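Local coordinates for protein thiosulfate sulfurtransferase TUM1 (Saccharomyces cerevisiae, PDB 3UTN) that accepts persulfide sulfur from NFS1 and passes it to UBA4 for 2-thiolation of the wobble uridine of tRNAs, and has thiosulfate sulfurtransferase activity, at residues P25-I30 with I291-E296; L134-H139 with D182-D187. One frame throughout, in Å; residues are numbered along the deposited sequence.

Interaction 1: P25-I30 with I291-E296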
loop_
_atom_site.group_PDB
_atom_site.type_symbol
_atom_site.label_atom_id
_atom_site.label_comp_id
_atom_site.label_asym_id
_atom_site.label_seq_id
_atom_site.Cartn_x
_atom_site.Cartn_y
_atom_site.Cartn_z
ATOM N N PRO A 25 -9.827 -8.815 -8.231
ATOM C CA PRO A 25 -8.890 -8.196 -7.287
ATOM C C PRO A 25 -7.770 -7.467 -8.012
ATOM O O PRO A 25 -7.221 -7.990 -8.979
ATOM C CB PRO A 25 -8.321 -9.390 -6.509
ATOM C CG PRO A 25 -9.248 -10.526 -6.779
ATOM C CD PRO A 25 -9.777 -10.283 -8.157
ATOM N N LEU A 26 -7.447 -6.260 -7.558
ATOM C CA LEU A 26 -6.382 -5.477 -8.182
ATOM C C LEU A 26 -5.042 -6.156 -8.009
ATOM O O LEU A 26 -4.156 -6.050 -8.851
ATOM C CB LEU A 26 -6.344 -4.073 -7.611
ATOM C CG LEU A 26 -7.546 -3.225 -8.009
ATOM C CD1 LEU A 26 -7.146 -1.791 -7.789
ATOM C CD2 LEU A 26 -7.937 -3.446 -9.463
ATOM N N PHE A 27 -4.907 -6.866 -6.902
ATOM C CA PHE A 27 -3.790 -7.759 -6.723
ATOM C C PHE A 27 -4.180 -8.790 -5.699
ATOM O O PHE A 27 -5.059 -8.555 -4.875
ATOM C CB PHE A 27 -2.535 -7.001 -6.287
ATOM C CG PHE A 27 -2.660 -6.331 -4.959
ATOM C CD1 PHE A 27 -2.272 -6.984 -3.803
ATOM C CD2 PHE A 27 -3.158 -5.041 -4.867
ATOM C CE1 PHE A 27 -2.374 -6.356 -2.577
ATOM C CE2 PHE A 27 -3.268 -4.415 -3.648
ATOM C CZ PHE A 27 -2.867 -5.071 -2.502
ATOM N N ASP A 28 -3.533 -9.939 -5.772
ATOM C CA ASP A 28 -3.744 -10.972 -4.795
ATOM C C ASP A 28 -2.518 -11.013 -3.935
ATOM O O ASP A 28 -1.411 -10.769 -4.405
ATOM C CB ASP A 28 -3.925 -12.329 -5.468
ATOM C CG ASP A 28 -5.252 -12.454 -6.185
ATOM O OD1 ASP A 28 -6.112 -11.578 -5.990
ATOM O OD2 ASP A 28 -5.433 -13.433 -6.941
ATOM N N LEU A 29 -2.713 -11.329 -2.667
ATOM C CA LEU A 29 -1.587 -11.692 -1.849
ATOM C C LEU A 29 -1.071 -12.986 -2.417
ATOM O O LEU A 29 -1.820 -13.783 -2.988
ATOM C CB LEU A 29 -1.991 -11.900 -0.398
ATOM C CG LEU A 29 -2.551 -10.721 0.386
ATOM C CD1 LEU A 29 -2.115 -10.898 1.821
ATOM C CD2 LEU A 29 -2.070 -9.386 -0.152
ATOM N N ILE A 30 0.222 -13.187 -2.284
ATOM C CA ILE A 30 0.790 -14.453 -2.651
ATOM C C ILE A 30 1.817 -14.771 -1.594
ATOM O O ILE A 30 2.636 -13.926 -1.226
ATOM C CB ILE A 30 1.367 -14.438 -4.082
ATOM C CG1 ILE A 30 1.655 -15.860 -4.557
ATOM C CG2 ILE A 30 2.578 -13.530 -4.180
ATOM C CD1 ILE A 30 1.941 -15.953 -6.033
ATOM N N ILE A 291 -3.490 -1.300 5.239
ATOM C CA ILE A 291 -4.734 -1.680 5.887
ATOM C C ILE A 291 -5.821 -1.916 4.879
ATOM O O ILE A 291 -6.633 -2.807 5.054
ATOM C CB ILE A 291 -5.187 -0.697 6.980
ATOM C CG1 ILE A 291 -5.497 0.692 6.422
ATOM C CG2 ILE A 291 -4.129 -0.639 8.058
ATOM C CD1 ILE A 291 -6.294 1.549 7.384
ATOM N N LYS A 292 -5.818 -1.124 3.814
ATOM C CA LYS A 292 -6.765 -1.310 2.742
ATOM C C LYS A 292 -6.666 -2.751 2.254
ATOM O O LYS A 292 -7.668 -3.438 2.093
ATOM C CB LYS A 292 -6.446 -0.340 1.618
ATOM C CG LYS A 292 -7.250 -0.561 0.363
ATOM C CD LYS A 292 -6.862 0.471 -0.669
ATOM C CE LYS A 292 -7.830 0.426 -1.826
ATOM N NZ LYS A 292 -7.777 -0.896 -2.497
ATOM N N THR A 293 -5.436 -3.194 2.049
ATOM C CA THR A 293 -5.156 -4.528 1.566
ATOM C C THR A 293 -5.588 -5.569 2.577
ATOM O O THR A 293 -6.187 -6.576 2.202
ATOM C CB THR A 293 -3.666 -4.667 1.239
ATOM O OG1 THR A 293 -3.346 -3.725 0.211
ATOM C CG2 THR A 293 -3.339 -6.062 0.765
ATOM N N ALA A 294 -5.301 -5.308 3.849
ATOM C CA ALA A 294 -5.734 -6.182 4.934
ATOM C C ALA A 294 -7.251 -6.291 4.959
ATOM O O ALA A 294 -7.793 -7.380 5.118
ATOM C CB ALA A 294 -5.225 -5.677 6.262
ATOM N N LEU A 295 -7.922 -5.156 4.782
ATOM C CA LEU A 295 -9.378 -5.123 4.765
ATOM C C LEU A 295 -9.925 -5.917 3.596
ATOM O O LEU A 295 -10.812 -6.749 3.761
ATOM C CB LEU A 295 -9.879 -3.684 4.717
ATOM C CG LEU A 295 -9.444 -2.840 5.911
ATOM C CD1 LEU A 295 -9.982 -1.434 5.780
ATOM C CD2 LEU A 295 -9.891 -3.467 7.222
ATOM N N GLU A 296 -9.378 -5.674 2.415
ATOM C CA GLU A 296 -9.788 -6.421 1.243
ATOM C C GLU A 296 -9.473 -7.893 1.406
ATOM O O GLU A 296 -10.250 -8.752 0.992
ATOM C CB GLU A 296 -9.110 -5.864 0.011
ATOM C CG GLU A 296 -9.647 -4.497 -0.333
ATOM C CD GLU A 296 -8.680 -3.679 -1.146
ATOM O OE1 GLU A 296 -7.508 -4.093 -1.305
ATOM O OE2 GLU A 296 -9.107 -2.619 -1.629
#
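The ring of Phe27 presents an edge to Thr293, whose OG1 lies in the ring plane 3.1 Å from Phe27 CZ. No atom of 291-296 stacks on either face, and the two side chains cross at about a right angle. Both branches of the threonine meet the outer edge of the ring, OG1 in its plane and the methyl carbon Thr293 CG2 somewhat to one side, 3.4 Å from Phe27 CZ. Phe27 reaches it by setting CG between its own backbone N and carbonyl carbon (chi1 63°). The hydroxyl's polar partner is Val289 O, one turn back in the helix, to which OG1 is hydrogen-bonded, the same oxygen abutting the C-H edge of the ring. Two rhodanese domains in tandem meet here: strand 28-30 is an edge strand of the first parallel sheet, and helix 286-297 belongs to the second; the side chain of the catalytic Cys282, shortly before that helix, lies about 11 Å from that of Thr293. Leu29 adds an aliphatic contact, its CD2 3.7 Å from Thr293 CG2, and Tyr250 packs against both residues. One turn apart on the same helix, Lys292 and Glu296 form a salt bridge, modelled so short that its exact length is doubtful.

Interaction 2: L134-H139 with D182-D187. With DMS (dimethyl sulfoxide), chain F.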
loop_
_atom_site.group_PDB
_atom_site.type_symbol
_atom_site.label_atom_id
_atom_site.label_comp_id
_atom_site.label_asym_id
_atom_site.label_seq_id
_atom_site.Cartn_x
_atom_site.Cartn_y
_atom_site.Cartn_z
ATOM N N LEU A 134 0.079 -0.826 -8.959
ATOM C CA LEU A 134 0.099 -1.666 -10.143
ATOM C C LEU A 134 -1.302 -2.101 -10.509
ATOM O O LEU A 134 -1.721 -1.957 -11.650
ATOM C CB LEU A 134 0.976 -2.888 -9.904
ATOM C CG LEU A 134 2.444 -2.549 -9.686
ATOM C CD1 LEU A 134 3.169 -3.792 -9.219
ATOM C CD2 LEU A 134 3.063 -1.996 -10.960
ATOM N N GLY A 135 -2.020 -2.618 -9.519
ATOM C CA GLY A 135 -3.398 -3.043 -9.699
ATOM C C GLY A 135 -4.288 -1.895 -10.111
ATOM O O GLY A 135 -5.050 -2.016 -11.062
ATOM N N VAL A 136 -4.185 -0.769 -9.408
ATOM C CA VAL A 136 -5.025 0.382 -9.716
ATOM C C VAL A 136 -4.760 0.828 -11.137
ATOM O O VAL A 136 -5.678 1.174 -11.864
ATOM C CB VAL A 136 -4.814 1.550 -8.742
ATOM C CG1 VAL A 136 -5.527 2.801 -9.233
ATOM C CG2 VAL A 136 -5.336 1.176 -7.372
ATOM N N MET A 137 -3.495 0.776 -11.531
ATOM C CA MET A 137 -3.111 1.145 -12.872
ATOM C C MET A 137 -3.431 0.055 -13.874
ATOM O O MET A 137 -2.963 0.092 -15.005
ATOM C CB MET A 137 -1.636 1.508 -12.911
ATOM C CG MET A 137 -1.341 2.868 -12.316
ATOM S SD MET A 137 -2.468 4.131 -12.937
ATOM C CE MET A 137 -2.044 4.188 -14.676
ATOM N N GLY A 138 -4.231 -0.913 -13.443
ATOM C CA GLY A 138 -4.821 -1.886 -14.340
ATOM C C GLY A 138 -3.869 -2.967 -14.771
ATOM O O GLY A 138 -4.116 -3.655 -15.759
ATOM N N HIS A 139 -2.768 -3.132 -14.052
ATOM C CA HIS A 139 -1.894 -4.220 -14.408
ATOM C C HIS A 139 -2.618 -5.500 -14.140
ATOM O O HIS A 139 -3.124 -5.698 -13.042
ATOM C CB HIS A 139 -0.567 -4.177 -13.693
ATOM C CG HIS A 139 0.423 -5.125 -14.284
ATOM N ND1 HIS A 139 1.174 -4.802 -15.333
ATOM C CD2 HIS A 139 0.706 -6.447 -13.987
ATOM C CE1 HIS A 139 1.942 -5.843 -15.671
ATOM N NE2 HIS A 139 1.652 -6.852 -14.848
ATOM N N ASP A 182 -10.709 5.772 -9.736
ATOM C CA ASP A 182 -12.099 6.078 -9.404
ATOM C C ASP A 182 -12.699 5.086 -8.407
ATOM O O ASP A 182 -13.479 5.467 -7.542
ATOM C CB ASP A 182 -12.953 6.152 -10.680
ATOM C CG ASP A 182 -12.940 4.851 -11.489
ATOM O OD1 ASP A 182 -12.030 4.008 -11.293
ATOM O OD2 ASP A 182 -13.848 4.674 -12.333
ATOM N N LYS A 183 -12.334 3.813 -8.535
ATOM C CA LYS A 183 -12.855 2.780 -7.650
ATOM C C LYS A 183 -11.995 2.600 -6.410
ATOM O O LYS A 183 -12.405 1.950 -5.450
ATOM C CB LYS A 183 -12.957 1.442 -8.390
ATOM C CG LYS A 183 -14.218 1.279 -9.226
ATOM C CD LYS A 183 -14.391 -0.161 -9.696
ATOM C CE LYS A 183 -13.505 -0.484 -10.892
ATOM N NZ LYS A 183 -13.487 -1.939 -11.219
ATOM N N GLU A 184 -10.797 3.167 -6.433
ATOM C CA GLU A 184 -9.773 2.783 -5.470
ATOM C C GLU A 184 -9.267 3.923 -4.632
ATOM O O GLU A 184 -8.748 3.714 -3.539
ATOM C CB GLU A 184 -8.603 2.153 -6.209
ATOM C CG GLU A 184 -8.938 0.779 -6.741
ATOM C CD GLU A 184 -9.033 -0.234 -5.626
ATOM O OE1 GLU A 184 -9.914 -1.103 -5.690
ATOM O OE2 GLU A 184 -8.224 -0.149 -4.684
ATOM N N ILE A 185 -9.391 5.127 -5.168
ATOM C CA ILE A 185 -8.804 6.291 -4.549
ATOM C C ILE A 185 -9.899 7.279 -4.243
ATOM O O ILE A 185 -10.640 7.696 -5.133
ATOM C CB ILE A 185 -7.745 6.942 -5.459
ATOM C CG1 ILE A 185 -6.610 5.954 -5.720
ATOM C CG2 ILE A 185 -7.235 8.245 -4.855
ATOM C CD1 ILE A 185 -5.604 6.401 -6.745
ATOM N N VAL A 186 -10.007 7.634 -2.972
ATOM C CA VAL A 186 -10.874 8.717 -2.578
ATOM C C VAL A 186 -10.049 9.971 -2.732
ATOM O O VAL A 186 -8.931 10.051 -2.234
ATOM C CB VAL A 186 -11.338 8.609 -1.122
ATOM C CG1 VAL A 186 -12.537 9.513 -0.908
ATOM C CG2 VAL A 186 -11.692 7.175 -0.780
ATOM N N ASP A 187 -10.593 10.931 -3.463
ATOM C CA ASP A 187 -9.942 12.209 -3.613
ATOM C C ASP A 187 -10.329 13.072 -2.433
ATOM O O ASP A 187 -11.302 12.786 -1.730
ATOM C CB ASP A 187 -10.346 12.867 -4.931
ATOM C CG ASP A 187 -9.770 12.155 -6.137
ATOM O OD1 ASP A 187 -8.822 11.355 -5.974
ATOM O OD2 ASP A 187 -10.265 12.405 -7.255
HETATM S S DMS F . -10.360 6.355 -13.729
HETATM O O DMS F . -10.098 5.075 -13.013
HETATM C C1 DMS F . -9.090 7.468 -13.413
HETATM C C2 DMS F . -10.141 6.118 -15.428
#
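Val136 and Glu184 meet through their hydrocarbon parts, the valine methyl CG2 resting 3.6 Å from Glu184 CB and 3.7 Å from Glu184 CG. With CG1 anti to the backbone N (chi1 170°), the other methyl of Val136 is directed to Ile185, where the approach is looser: Val136 CG1 and Ile185 CD1 are 4.4 Å apart. Phe95 touches Val136 and Ile185 and widens the apolar patch.

The polar end of Glu184 serves other partners. A bend at chi2 (-72°) turns the chain, and OE2 accepts a hydrogen bond from Trp132 NE1 and forms a salt bridge with Lys292, modelled very short, so its exact length is doubtful.

Backbone bonds end the first of the two pieces of fold being joined. Helix 127-136 of the first rhodanese domain closes in a Schellman motif, with His139 N bonded to Leu134 O, Gly138 N bonded to Gly135 O, and Gly138 taking positive phi as the C-prime residue. Facing it, the short helix 181-184 runs into a short, weakly bonded strand at about 185-186, at one edge of the second domain's sheet, where Glu184 and Val186 make backbone bonds to Leu305 of strand 303-306.

Asp182 engages a dimethyl sulfoxide, probably carried over from the crystallisation liquor. Its backbone N donates a weak, long but nearly straight bond to the sulfoxide oxygen (3.4 Å, 172°), while OD1 lies 2.8 Å from that same oxygen. OD1 also accepts a weak, strongly bent bond from Lys183 N.

Overall arrangement
From the N terminus, segment 25-30 enters one edge of the first rhodanese sheet, and the chain builds most of that domain up to helix 127-136, then adds strand 141-145 beside the starting strand. Interaction 2 closes the shorter loop, with 42 residues between 134-139 and 182-187, where one edge of the second sheet begins. As the second domain is built, helix 286-297 returns to the starting segment, before strand 303-306 and helix 309-317 complete it, so interaction 1 closes a loop of 260 residues that encloses the other. Both contacts bridge the two domains, and they adjoin: Leu26 packs on Val136 and Glu184, and a lysine of 291-296 also reaches 182-187.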